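Local atomic coordinates of protein argonaute (Marinitoga piezophila, PDB entry 5I4A), a protein that uses short guide RNAs with a 5'-hydroxyl end to bind complementary single-stranded DNA or RNA targets and cleave them. Residues Val118-Asp122 with Ser123-Val127; Phe221-Glu224 with Val225-Tyr229; Phe237-Ile240 with Pro241-Gly245. All coordinates share one frame; numbering follows the deposited sequence.

Interaction 1: residues Val118-Asp122 with Ser123-Val127; sequences VFSLD and SNENV
Leu121 and Val127 meet across the connection that turns strand 111-120 back into strand 127-140, and their side chains form the tight part of this local contact. Methyl CD1 of Leu121 lies 3.6 Å from CG1 of Val127, the two branches meeting at a slant. Val127 places CG1 there by holding it anti to its own backbone N (chi1 -179°). Beside this apolar pair the main chain closes the loop: Leu121 N donates to Val127 O over 3.1 Å, a nearly straight bond at 166°. The same carbonyl also receives a CA-H...O contact from Ser120.

The other side is looser and more open to solvent. Ser120 OG reaches the carbonyl O of Glu125 at 2.9 Å, but only as a weak hydrogen bond, and the bent carboxylate arm of Glu125 merely comes near. A type I beta turn from Asn124 to Val127 shapes this end. Inside it Asn124 OD1 accepts from Asn126 N at 3.2 Å, in the carbonyl plane on a lone pair, which makes an Asx turn. The connection belongs to linker L1; Leu121 rests against Phe221 and Ile228 of linker L2, and Val127 packs on Phe154 of strand 143-156.

Interaction 2: residues Phe221-Glu224 with Val225-Tyr229; sequences FSKE and VHEIY
This is an i to i+4 contact along the first turns of helix 222-231 in linker L2, where Phe221 occupies the N-cap position. Four successive backbone bonds carry it, from Val225 N to Phe221 O through to Ile228 N to Glu224 O; the first is the longest at 3.3 Å, and that from His226 N to Ser222 O is the shortest at 2.8 Å. On the buried side, methyl CG2 of Val225 approaches the Phe221 ring obliquely, 3.5 Å from CD2. Phe221 brings its ring there with CG set between the backbone N and the carbonyl carbon (chi1 60°).

On the neighbouring face of the helix, the imidazole of His226 presents a face to the carbonyl O of Ser222, which sits 3.2 Å from CG. On the exposed flank Lys223 runs out nearly straight and bends only at its last torsion (chi4 -84°); its salt bridge to Glu227 is long, NZ to OE2 measuring 3.6 Å. The Lys223 methylene CE lies closer to that oxygen than the amine does. Glu224, extended beyond CG, lays its own CG 4.0 Å from CD1 of Ile228, while its carboxylate accepts from the backbone N of Asp122 and Ser123 in linker L1. With Val225 and Ile228 set against strand 143-156, the arrangement is that of an amphipathic alpha-helix packed on a beta-sheet.

Interaction 3: residues Phe237-Ile240 with Pro241-Gly245; sequences FKKI and PKTLG
The carbonyl O of Lys239 is gripped twice by one residue, Thr243. The backbone N of Thr243 donates to it at 2.9 Å, approaching almost in line with the C=O bond (172° at the oxygen). The hydroxyl OG1 adds a weak second bond, 3.1 Å from that same Lys239 O. Thr243 can reach back because OG1 is held beside its own backbone N and anti to the carbonyl carbon (chi1 -59°), which turns the hydroxyl back to the carbonyl four residues earlier. The hydroxyl also touches the aliphatic part of Lys239, with OG1 3.6 Å from CB. Beyond, the lysine chain bends at chi3, and its amine forms a salt bridge with Glu117 of strand 111-120.

The short helix 240-243 follows closely on helix 234-238 within linker L2. Pro241 lies in the first turn of this helix, where a missing N-H costs no bond within it. Its CD sits 3.5 Å from CB of Ile240, a closeness largely set by the peptide link that joins them. At the junction a water donates to Lys238 O over 2.8 Å and accepts only weakly from Lys242 N.

Leu244, the first residue to leave helical backbone angles, still donates its N to Ile240 O at 2.9 Å. Its CD1 comes to 4.0 Å from Ile240 CG2, the two side chains crossing at an angle, and both pack on Tyr133 of strand 127-140 and Ile148 of strand 143-156.

Interactions 1 and 2 join linker L1 to linker L2 directly, their centres 11 Å apart. The carboxylate of Glu224 joins them with both oxygens: OE1 lies 2.7 Å from Ser123 N and OE2 2.9 Å from Asp122 N, probable hydrogen bonds that tie the start of the helix to the strand connection. Interaction 3 lies farther along linker L2, about 22 Å from interaction 2 and 23 Å from interaction 1 between centres, touching neither; interaction 1 links two strands of an antiparallel sheet, and the other two pack on strands of the same sheet. None is at the PIWI active site, and the bound nucleic acid passes closest to interaction 2, about 9 Å away between nearest atoms.

Interaction 1: residues Val118-Asp122 with Ser123-Val127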
# COMPACT_ATOMS: atom_id res chain seq x y z
N VAL A 118 24.99 -13.76 -7.21
CA VAL A 118 25.34 -12.37 -6.93
C VAL A 118 26.29 -11.89 -8.02
O VAL A 118 27.19 -12.62 -8.44
CB VAL A 118 25.99 -12.22 -5.54
CG1 VAL A 118 26.07 -10.75 -5.14
CG2 VAL A 118 25.23 -13.03 -4.50
N PHE A 119 26.10 -10.65 -8.47
CA PHE A 119 27.04 -10.02 -9.39
C PHE A 119 27.19 -8.55 -9.04
O PHE A 119 26.20 -7.88 -8.71
CB PHE A 119 26.62 -10.20 -10.86
CG PHE A 119 25.27 -9.63 -11.19
CD1 PHE A 119 25.13 -8.31 -11.59
CD2 PHE A 119 24.14 -10.43 -11.13
CE1 PHE A 119 23.89 -7.79 -11.90
CE2 PHE A 119 22.89 -9.92 -11.45
CZ PHE A 119 22.77 -8.60 -11.83
N SER A 120 28.42 -8.06 -9.09
CA SER A 120 28.67 -6.64 -8.88
C SER A 120 28.16 -5.84 -10.07
O SER A 120 28.26 -6.28 -11.22
CB SER A 120 30.17 -6.40 -8.68
OG SER A 120 30.43 -5.03 -8.41
N LEU A 121 27.61 -4.67 -9.78
CA LEU A 121 27.07 -3.82 -10.84
C LEU A 121 28.20 -3.22 -11.66
O LEU A 121 29.17 -2.69 -11.11
CB LEU A 121 26.21 -2.71 -10.23
CG LEU A 121 24.84 -3.11 -9.69
CD1 LEU A 121 24.17 -1.93 -9.03
CD2 LEU A 121 23.97 -3.64 -10.80
N ASP A 122 28.07 -3.30 -12.99
CA ASP A 122 29.02 -2.62 -13.87
C ASP A 122 29.07 -1.13 -13.56
O ASP A 122 30.14 -0.52 -13.59
CB ASP A 122 28.64 -2.85 -15.33
CG ASP A 122 28.47 -4.31 -15.68
OD1 ASP A 122 29.30 -5.14 -15.23
OD2 ASP A 122 27.51 -4.64 -16.41
N SER A 123 27.91 -0.54 -13.25
CA SER A 123 27.84 0.90 -13.06
C SER A 123 28.53 1.34 -11.77
O SER A 123 29.16 2.40 -11.73
CB SER A 123 26.38 1.36 -13.08
OG SER A 123 26.26 2.71 -12.67
N ASN A 124 28.41 0.54 -10.71
CA ASN A 124 29.00 0.89 -9.42
C ASN A 124 29.65 -0.35 -8.84
O ASN A 124 28.96 -1.32 -8.49
CB ASN A 124 27.96 1.47 -8.47
CG ASN A 124 28.59 2.27 -7.35
OD1 ASN A 124 29.47 1.79 -6.64
ND2 ASN A 124 28.15 3.51 -7.19
N GLU A 125 30.98 -0.32 -8.72
CA GLU A 125 31.73 -1.51 -8.32
C GLU A 125 31.41 -1.92 -6.89
O GLU A 125 31.54 -3.11 -6.54
CB GLU A 125 33.23 -1.25 -8.48
CG GLU A 125 34.10 -2.50 -8.41
CD GLU A 125 33.89 -3.44 -9.58
OE1 GLU A 125 33.18 -3.07 -10.54
OE2 GLU A 125 34.45 -4.55 -9.55
N ASN A 126 30.99 -0.98 -6.05
CA ASN A 126 30.78 -1.24 -4.63
C ASN A 126 29.38 -1.74 -4.31
O ASN A 126 29.04 -1.85 -3.12
CB ASN A 126 31.08 0.02 -3.82
CG ASN A 126 32.51 0.51 -4.00
OD1 ASN A 126 33.43 0.05 -3.33
ND2 ASN A 126 32.70 1.45 -4.91
N VAL A 127 28.57 -2.06 -5.31
CA VAL A 127 27.19 -2.50 -5.09
C VAL A 127 27.04 -3.92 -5.62
O VAL A 127 27.46 -4.22 -6.75
CB VAL A 127 26.18 -1.55 -5.76
CG1 VAL A 127 24.76 -2.03 -5.51
CG2 VAL A 127 26.36 -0.13 -5.25

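Interaction 2: residues Phe221-Glu224 with Val225-Tyr229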
# COMPACT_ATOMS: atom_id res chain seq x y z
N PHE A 221 23.23 4.79 -10.46
CA PHE A 221 23.27 3.47 -11.08
C PHE A 221 21.88 2.89 -11.31
O PHE A 221 21.74 1.68 -11.47
CB PHE A 221 24.14 2.50 -10.27
CG PHE A 221 23.66 2.27 -8.86
CD1 PHE A 221 24.07 3.09 -7.83
CD2 PHE A 221 22.83 1.20 -8.57
CE1 PHE A 221 23.64 2.86 -6.53
CE2 PHE A 221 22.40 0.96 -7.28
CZ PHE A 221 22.81 1.80 -6.26
N SER A 222 20.85 3.74 -11.37
CA SER A 222 19.49 3.27 -11.61
C SER A 222 19.30 2.70 -13.01
O SER A 222 18.38 1.90 -13.21
CB SER A 222 18.50 4.41 -11.38
OG SER A 222 18.86 5.56 -12.12
N LYS A 223 20.14 3.09 -13.97
CA LYS A 223 20.01 2.53 -15.32
C LYS A 223 20.24 1.03 -15.31
O LYS A 223 19.45 0.26 -15.87
CB LYS A 223 20.99 3.22 -16.27
CG LYS A 223 21.30 2.42 -17.53
CD LYS A 223 22.01 3.27 -18.57
CE LYS A 223 22.52 2.43 -19.73
NZ LYS A 223 23.84 1.82 -19.43
N GLU A 224 21.32 0.58 -14.67
CA GLU A 224 21.57 -0.86 -14.58
C GLU A 224 20.54 -1.54 -13.70
O GLU A 224 20.18 -2.69 -13.95
CB GLU A 224 22.98 -1.12 -14.07
CG GLU A 224 23.49 -2.52 -14.36
CD GLU A 224 24.93 -2.73 -13.92
OE1 GLU A 224 25.55 -1.76 -13.43
OE2 GLU A 224 25.44 -3.86 -14.07
N VAL A 225 20.04 -0.84 -12.67
CA VAL A 225 18.98 -1.40 -11.83
C VAL A 225 17.72 -1.63 -12.65
O VAL A 225 17.04 -2.65 -12.50
CB VAL A 225 18.72 -0.48 -10.62
CG1 VAL A 225 17.49 -0.95 -9.84
CG2 VAL A 225 19.94 -0.44 -9.72
N HIS A 226 17.39 -0.69 -13.54
CA HIS A 226 16.22 -0.85 -14.40
C HIS A 226 16.43 -1.96 -15.42
O HIS A 226 15.52 -2.77 -15.65
CB HIS A 226 15.89 0.47 -15.09
CG HIS A 226 15.33 1.51 -14.18
ND1 HIS A 226 14.52 1.21 -13.10
CD2 HIS A 226 15.47 2.86 -14.17
CE1 HIS A 226 14.19 2.32 -12.48
NE2 HIS A 226 14.75 3.34 -13.10
N GLU A 227 17.61 -2.02 -16.04
CA GLU A 227 17.89 -3.06 -17.02
C GLU A 227 17.73 -4.45 -16.41
O GLU A 227 17.07 -5.33 -16.98
CB GLU A 227 19.30 -2.89 -17.59
CG GLU A 227 19.40 -1.85 -18.69
CD GLU A 227 20.81 -1.31 -18.85
OE1 GLU A 227 21.71 -1.78 -18.12
OE2 GLU A 227 21.01 -0.42 -19.70
N ILE A 228 18.33 -4.65 -15.23
CA ILE A 228 18.25 -5.95 -14.56
C ILE A 228 16.80 -6.34 -14.32
O ILE A 228 16.41 -7.50 -14.52
CB ILE A 228 19.06 -5.90 -13.24
CG1 ILE A 228 20.55 -5.82 -13.55
CG2 ILE A 228 18.74 -7.10 -12.37
CD1 ILE A 228 21.37 -5.34 -12.40
N TYR A 229 15.98 -5.39 -13.89
CA TYR A 229 14.58 -5.70 -13.61
C TYR A 229 13.79 -6.02 -14.87
O TYR A 229 12.77 -6.72 -14.78
CB TYR A 229 13.92 -4.54 -12.86
CG TYR A 229 13.81 -4.75 -11.37
CD1 TYR A 229 12.95 -5.70 -10.85
CD2 TYR A 229 14.57 -4.00 -10.48
CE1 TYR A 229 12.84 -5.90 -9.48
CE2 TYR A 229 14.47 -4.18 -9.11
CZ TYR A 229 13.60 -5.14 -8.62
OH TYR A 229 13.49 -5.34 -7.26

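Interaction 3: residues Phe237-Ile240 with Pro241-Gly245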
# COMPACT_ATOMS: atom_id res chain seq x y z
N PHE A 237 12.28 -16.29 -12.72
CA PHE A 237 11.18 -17.25 -12.78
C PHE A 237 11.65 -18.59 -13.34
O PHE A 237 11.23 -19.65 -12.87
CB PHE A 237 10.04 -16.70 -13.64
CG PHE A 237 9.14 -15.73 -12.92
CD1 PHE A 237 8.24 -16.16 -11.95
CD2 PHE A 237 9.16 -14.38 -13.23
CE1 PHE A 237 7.41 -15.27 -11.30
CE2 PHE A 237 8.33 -13.48 -12.59
CZ PHE A 237 7.45 -13.93 -11.62
N LYS A 238 12.54 -18.55 -14.33
CA LYS A 238 13.02 -19.76 -14.98
C LYS A 238 14.15 -20.45 -14.21
O LYS A 238 14.35 -21.66 -14.38
CB LYS A 238 13.48 -19.44 -16.41
CG LYS A 238 13.95 -20.65 -17.21
CD LYS A 238 13.57 -20.55 -18.68
CE LYS A 238 13.96 -21.82 -19.42
NZ LYS A 238 12.82 -22.39 -20.18
N LYS A 239 14.87 -19.72 -13.36
CA LYS A 239 15.90 -20.34 -12.53
C LYS A 239 15.34 -21.01 -11.28
O LYS A 239 16.11 -21.60 -10.52
CB LYS A 239 16.95 -19.31 -12.13
CG LYS A 239 18.17 -19.25 -13.04
CD LYS A 239 19.04 -18.05 -12.72
CE LYS A 239 20.45 -18.47 -12.33
NZ LYS A 239 21.22 -17.32 -11.78
N ILE A 240 14.03 -20.92 -11.06
CA ILE A 240 13.45 -21.47 -9.82
C ILE A 240 13.75 -22.95 -9.64
O ILE A 240 14.19 -23.33 -8.54
CB ILE A 240 11.94 -21.17 -9.78
CG1 ILE A 240 11.69 -19.67 -9.61
CG2 ILE A 240 11.27 -21.95 -8.66
CD1 ILE A 240 10.23 -19.30 -9.52
N PRO A 241 13.53 -23.84 -10.62
CA PRO A 241 13.74 -25.27 -10.35
C PRO A 241 15.15 -25.62 -9.92
O PRO A 241 15.33 -26.43 -9.00
CB PRO A 241 13.37 -25.93 -11.69
CG PRO A 241 12.47 -24.96 -12.36
CD PRO A 241 13.00 -23.62 -11.98
N LYS A 242 16.16 -25.03 -10.55
CA LYS A 242 17.54 -25.36 -10.21
C LYS A 242 18.01 -24.61 -8.96
O LYS A 242 18.53 -25.22 -8.02
CB LYS A 242 18.47 -25.07 -11.39
CG LYS A 242 19.92 -25.38 -11.11
CD LYS A 242 20.74 -25.42 -12.39
CE LYS A 242 22.15 -25.90 -12.11
NZ LYS A 242 22.14 -27.14 -11.29
N THR A 243 17.82 -23.29 -8.94
CA THR A 243 18.33 -22.48 -7.84
C THR A 243 17.65 -22.84 -6.52
O THR A 243 18.30 -22.86 -5.46
CB THR A 243 18.16 -20.99 -8.15
OG1 THR A 243 18.86 -20.68 -9.36
CG2 THR A 243 18.70 -20.13 -7.02
N LEU A 244 16.36 -23.14 -6.56
CA LEU A 244 15.60 -23.50 -5.37
C LEU A 244 15.35 -25.00 -5.26
O LEU A 244 14.35 -25.42 -4.69
CB LEU A 244 14.27 -22.74 -5.34
CG LEU A 244 14.36 -21.22 -5.41
CD1 LEU A 244 12.99 -20.60 -5.28
CD2 LEU A 244 15.30 -20.68 -4.33
N GLY A 245 16.27 -25.81 -5.80
CA GLY A 245 16.04 -27.25 -5.85
C GLY A 245 15.77 -27.86 -4.49
O GLY A 245 14.98 -28.81 -4.37
O HOH W 1 16.05 -23.72 -13.66